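Local coordinates for proteasome protein (Corynebacterium glutamicum ATCC 13032, PDB 2P90) that is of unknown function but belongs to the PAC2 family, whose members include proteasome assembly chaperones, at the interface of chains A and B. Coordinates in Å, arbitrary orientation; residue numbers count along the deposited sequence, not the author numbering. Chains: chain A/B, Hypothetical protein Cgl1923.

The interface of chains A and B. Residues chain A 76-79; chain B 172-174.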
ATOM      1  N   VAL A  76     -15.112   0.772  11.327  1.00 47.18           N
ATOM      2  CA  VAL A  76     -15.947  -0.142  12.069  1.00 47.63           C
ATOM      3  C   VAL A  76     -16.473   0.596  13.325  1.00 48.86           C
ATOM      4  O   VAL A  76     -15.713   1.311  14.048  1.00 47.66           O
ATOM      5  CB  VAL A  76     -15.121  -1.382  12.503  1.00 47.62           C
ATOM      6  CG1 VAL A  76     -15.902  -2.262  13.489  1.00 46.00           C
ATOM      7  CG2 VAL A  76     -14.626  -2.169  11.305  1.00 45.43           C
ATOM      8  N   VAL A  77     -17.767   0.412  13.577  1.00 50.38           N
ATOM      9  CA  VAL A  77     -18.396   0.881  14.823  1.00 51.85           C
ATOM     10  C   VAL A  77     -18.613  -0.273  15.816  1.00 52.91           C
ATOM     11  O   VAL A  77     -19.336  -1.238  15.542  1.00 53.47           O
ATOM     12  CB  VAL A  77     -19.737   1.624  14.554  1.00 51.98           C
ATOM     13  CG1 VAL A  77     -20.443   2.014  15.888  1.00 51.81           C
ATOM     14  CG2 VAL A  77     -19.522   2.852  13.662  1.00 51.23           C
ATOM     15  N   ILE A  78     -17.950  -0.183  16.954  1.00 54.83           N
ATOM     16  CA  ILE A  78     -18.245  -1.068  18.088  1.00 56.76           C
ATOM     17  C   ILE A  78     -19.079  -0.301  19.146  1.00 58.57           C
ATOM     18  O   ILE A  78     -18.651   0.758  19.639  1.00 58.26           O
ATOM     19  CB  ILE A  78     -16.957  -1.599  18.777  1.00 56.41           C
ATOM     20  CG1 ILE A  78     -16.174  -2.539  17.843  1.00 54.93           C
ATOM     21  CG2 ILE A  78     -17.313  -2.298  20.119  1.00 55.71           C
ATOM     22  CD1 ILE A  78     -14.667  -2.539  18.084  1.00 50.35           C
ATOM     23  N   GLU A  79     -20.262  -0.820  19.474  1.00 60.53           N
ATOM     24  CA  GLU A  79     -20.982  -0.338  20.663  1.00 62.80           C
ATOM     25  C   GLU A  79     -21.866  -1.384  21.323  1.00 62.93           C
ATOM     26  O   GLU A  79     -22.393  -2.289  20.646  1.00 62.86           O
ATOM     27  CB  GLU A  79     -21.754   0.943  20.376  1.00 62.51           C
ATOM     28  CG  GLU A  79     -23.067   0.788  19.654  1.00 64.83           C
ATOM     29  CD  GLU A  79     -23.666   2.159  19.313  1.00 65.93           C
ATOM     30  OE1 GLU A  79     -24.041   2.891  20.273  1.00 67.54           O
ATOM     31  OE2 GLU A  79     -23.729   2.496  18.093  1.00 68.16           O
TER
ATOM     32  N   ARG B 172     -19.624   3.502  22.893  1.00 73.15           N
ATOM     33  CA  ARG B 172     -19.574   3.517  21.429  1.00 70.73           C
ATOM     34  C   ARG B 172     -18.249   4.045  20.894  1.00 69.09           C
ATOM     35  O   ARG B 172     -17.848   5.173  21.220  1.00 68.46           O
ATOM     36  CB  ARG B 172     -20.694   4.374  20.856  1.00 71.08           C
ATOM     37  CG  ARG B 172     -20.596   4.549  19.361  1.00 70.59           C
ATOM     38  CD  ARG B 172     -21.573   5.566  18.857  1.00 71.33           C
ATOM     39  NE  ARG B 172     -21.984   5.266  17.487  1.00 71.79           N
ATOM     40  CZ  ARG B 172     -21.369   5.719  16.395  1.00 71.62           C
ATOM     41  NH1 ARG B 172     -20.293   6.503  16.498  1.00 71.01           N
ATOM     42  NH2 ARG B 172     -21.835   5.384  15.198  1.00 71.10           N
ATOM     43  N   MET B 173     -17.583   3.247  20.058  1.00 66.40           N
ATOM     44  CA  MET B 173     -16.369   3.739  19.390  1.00 65.06           C
ATOM     45  C   MET B 173     -16.228   3.350  17.915  1.00 62.41           C
ATOM     46  O   MET B 173     -16.760   2.329  17.448  1.00 60.99           O
ATOM     47  CB  MET B 173     -15.106   3.412  20.197  1.00 64.93           C
ATOM     48  CG  MET B 173     -14.718   1.957  20.166  1.00 65.32           C
ATOM     49  SD  MET B 173     -13.465   1.594  21.403  1.00 67.84           S
ATOM     50  CE  MET B 173     -14.443   0.756  22.652  1.00 65.30           C
ATOM     51  N   THR B 174     -15.536   4.210  17.176  1.00 60.42           N
ATOM     52  CA  THR B 174     -15.251   3.926  15.767  1.00 58.75           C
ATOM     53  C   THR B 174     -13.749   3.658  15.629  1.00 56.54           C
ATOM     54  O   THR B 174     -12.917   4.495  16.018  1.00 56.22           O
ATOM     55  CB  THR B 174     -15.710   5.064  14.817  1.00 59.19           C
ATOM     56  OG1 THR B 174     -15.017   6.263  15.179  1.00 60.30           O
ATOM     57  CG2 THR B 174     -17.230   5.304  14.915  1.00 58.22           C
TER
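A:Ile78 and B:Met173 pair through their backbones in both directions, a reciprocal antiparallel bridge by which strand 76-78 of one PAC2-family chain joins strand 173-175 of another. Since the deposited assembly is a trimer, the strand pairing may contribute to oligomerisation, although the coordinates alone do not establish this in solution. The B:Met173 N to A:Ile78 O bond is 2.7 Å long and nearly straight. Its return partner, A:Ile78 N to B:Met173 O, measures 2.8 Å and is more bent, at 148° at the hydrogen. A:Val77 and B:Thr174 form the adjoining bridge pair. Their side chains run parallel on one side of the paired strands, with methyl CG2 of A:Val77 3.6 Å from methyl CG2 of B:Thr174. The other methyl, A:Val77 CG1, sits 3.5 Å above one face of the B:Arg172 guanidinium, displaced toward the rim. Equally close is the aliphatic packing of A:Glu79 on B:Arg172, where A:Glu79 CB lies 3.5 Å from B:Arg172 CA and 3.6 Å from its CB.

Looseness is confined to the charged ends. B:Arg172 leaves its backbone with CG opposite N (chi1 174°) and runs extended to NE, slanting across the A:Glu79 side chain. B:Arg172 NE and the carboxylate oxygen A:Glu79 OE2, 3.3 Å apart, make a salt bridge that is weak as a hydrogen bond. The carboxylate and guanidinium planes stand 78° apart, which argues against a flat, two-pronged pairing.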